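TIR protein (Paracoccus denitrificans PD1222, PDB 3H16) is a bacterial TIR-domain protein, a member of the family of small alpha/beta domains built round a central parallel beta-sheet. Local coordinates at residues 77-82 / 107-112. Residues are numbered along the deposited sequence; the frame is centred on the assembly and turned at random.
Sequences GIVVLS and SRILPI
Ile-78 and Ile-112 meet tip to branch on one face of the sheet: the CG2 methyl of Ile-78 lies 3.7 Å from the terminal CD1 of Ile-112, and the two side chains cross at a slant. The torsion of Ile-112 explains the reach, since CG1 stands anti to the carbonyl carbon and an extended chi2 carries CD1 on to its neighbour. Helices 141-153 and 32-45 cover this face, with Leu-148 and Leu-43 on Ile-78, and Ile-144 and Leu-39 on Ile-112. Val-79, Ile-109 and Pro-111 share the other face. There CG1 of Val-79, set between its backbone N and carbonyl carbon (chi1 66°), comes within 3.8 Å of the ring atom CB of Pro-111. The same proline CB also touches CD1 of Leu-81, whose side chain runs alongside the ring, and Ser-123 of the second subunit packs on Pro-111.

The two strands are adjacent members of the central parallel sheet of the TIR domain, whose strand order 2-1-3-4-5 is that of a flavodoxin-like fold; the strand segments run parallel, their axes 4.4 Å apart at closest and turned 26° against each other. The bonding follows the parallel pattern. Leu-110 is gripped through both its peptide groups: its N donates to Gly-77 O at 2.7 Å, nearly straight (170° at the hydrogen), and its O accepts from Val-79 N at 2.9 Å. Further along, Ile-112 repeats this by bonding Val-79 O and Leu-81 N. Pro-111, which lacks an N-H, costs this pair no bond, because the register uses Leu-110 and Ile-112, while the backbone of Pro-111 pairs with Phe-134 on the far side; its CA still makes a CA-H...O contact with Val-79 O at 3.4 Å.

At the polar edge Gly-77 N bonds Arg-108 O at 2.6 Å, whereas the arginine side chain leads away, its NH2 bonding Leu-71 O and its NE Arg-75 O.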
loop_
_atom_site.group_PDB
_atom_site.type_symbol
_atom_site.label_atom_id
_atom_site.label_comp_id
_atom_site.label_asym_id
_atom_site.label_seq_id
_atom_site.Cartn_x
_atom_site.Cartn_y
_atom_site.Cartn_z
ATOM N N GLY B 77 13.824 2.253 4.460
ATOM C CA GLY B 77 13.972 2.947 5.714
ATOM C C GLY B 77 12.590 3.075 6.296
ATOM O O GLY B 77 11.602 3.064 5.560
ATOM N N ILE B 78 12.522 3.168 7.617
ATOM C CA ILE B 78 11.263 3.322 8.343
ATOM C C ILE B 78 11.415 4.591 9.168
ATOM O O ILE B 78 12.501 4.879 9.681
ATOM C CB ILE B 78 11.014 2.150 9.357
ATOM C CG1 ILE B 78 10.634 0.865 8.635
ATOM C CG2 ILE B 78 9.901 2.516 10.332
ATOM C CD1 ILE B 78 10.514 -0.316 9.585
ATOM N N VAL B 79 10.347 5.367 9.280
ATOM C CA VAL B 79 10.412 6.554 10.110
ATOM C C VAL B 79 9.235 6.477 11.084
ATOM O O VAL B 79 8.083 6.304 10.676
ATOM C CB VAL B 79 10.372 7.866 9.269
ATOM C CG1 VAL B 79 9.033 8.030 8.578
ATOM C CG2 VAL B 79 10.639 9.051 10.160
ATOM N N VAL B 80 9.532 6.539 12.377
ATOM C CA VAL B 80 8.479 6.483 13.383
ATOM C C VAL B 80 7.900 7.878 13.564
ATOM O O VAL B 80 8.580 8.787 14.058
ATOM C CB VAL B 80 9.008 5.980 14.736
ATOM C CG1 VAL B 80 7.892 6.000 15.777
ATOM C CG2 VAL B 80 9.544 4.575 14.579
ATOM N N LEU B 81 6.651 8.054 13.139
ATOM C CA LEU B 81 6.003 9.351 13.270
ATOM C C LEU B 81 5.207 9.428 14.563
ATOM O O LEU B 81 4.100 8.913 14.656
ATOM C CB LEU B 81 5.089 9.627 12.069
ATOM C CG LEU B 81 5.756 9.741 10.693
ATOM C CD1 LEU B 81 4.720 10.161 9.666
ATOM C CD2 LEU B 81 6.879 10.767 10.734
ATOM N N SER B 82 5.787 10.073 15.568
ATOM C CA SER B 82 5.130 10.232 16.862
ATOM C C SER B 82 5.232 11.682 17.328
ATOM O O SER B 82 5.926 12.503 16.719
ATOM C CB SER B 82 5.809 9.353 17.897
ATOM O OG SER B 82 7.101 9.869 18.172
ATOM N N SER B 107 7.881 4.168 -2.295
ATOM C CA SER B 107 8.864 4.972 -1.584
ATOM C C SER B 107 9.799 4.051 -0.821
ATOM O O SER B 107 9.415 2.946 -0.450
ATOM C CB SER B 107 8.167 5.919 -0.604
ATOM O OG SER B 107 7.328 5.204 0.292
ATOM N N ARG B 108 11.029 4.499 -0.599
ATOM C CA ARG B 108 11.987 3.685 0.137
ATOM C C ARG B 108 11.912 4.025 1.615
ATOM O O ARG B 108 12.626 3.451 2.433
ATOM C CB ARG B 108 13.411 3.904 -0.387
ATOM C CG ARG B 108 13.690 3.270 -1.747
ATOM C CD ARG B 108 15.117 3.542 -2.187
ATOM N NE ARG B 108 16.092 2.839 -1.361
ATOM C CZ ARG B 108 17.392 3.117 -1.345
ATOM N NH1 ARG B 108 17.869 4.089 -2.108
ATOM N NH2 ARG B 108 18.216 2.418 -0.577
ATOM N N ILE B 109 11.041 4.967 1.952
ATOM C CA ILE B 109 10.855 5.355 3.338
ATOM C C ILE B 109 9.411 5.091 3.749
ATOM O O ILE B 109 8.475 5.742 3.279
ATOM C CB ILE B 109 11.201 6.834 3.566
ATOM C CG1 ILE B 109 12.685 7.055 3.282
ATOM C CG2 ILE B 109 10.892 7.230 5.002
ATOM C CD1 ILE B 109 13.143 8.470 3.520
ATOM N N LEU B 110 9.249 4.109 4.628
ATOM C CA LEU B 110 7.944 3.717 5.115
ATOM C C LEU B 110 7.692 4.349 6.461
ATOM O O LEU B 110 8.458 4.156 7.411
ATOM C CB LEU B 110 7.872 2.194 5.221
ATOM C CG LEU B 110 8.242 1.459 3.926
ATOM C CD1 LEU B 110 8.122 -0.029 4.132
ATOM C CD2 LEU B 110 7.319 1.901 2.796
ATOM N N PRO B 111 6.628 5.149 6.558
ATOM C CA PRO B 111 6.296 5.806 7.825
ATOM C C PRO B 111 5.375 4.937 8.677
ATOM O O PRO B 111 4.582 4.151 8.152
ATOM C CB PRO B 111 5.606 7.093 7.371
ATOM C CG PRO B 111 4.843 6.630 6.174
ATOM C CD PRO B 111 5.842 5.720 5.447
ATOM N N ILE B 112 5.484 5.075 9.990
ATOM C CA ILE B 112 4.637 4.321 10.901
ATOM C C ILE B 112 4.106 5.306 11.931
ATOM O O ILE B 112 4.879 5.826 12.739
ATOM C CB ILE B 112 5.421 3.224 11.646
ATOM C CG1 ILE B 112 5.992 2.215 10.655
ATOM C CG2 ILE B 112 4.516 2.525 12.638
ATOM C CD1 ILE B 112 6.708 1.049 11.329
#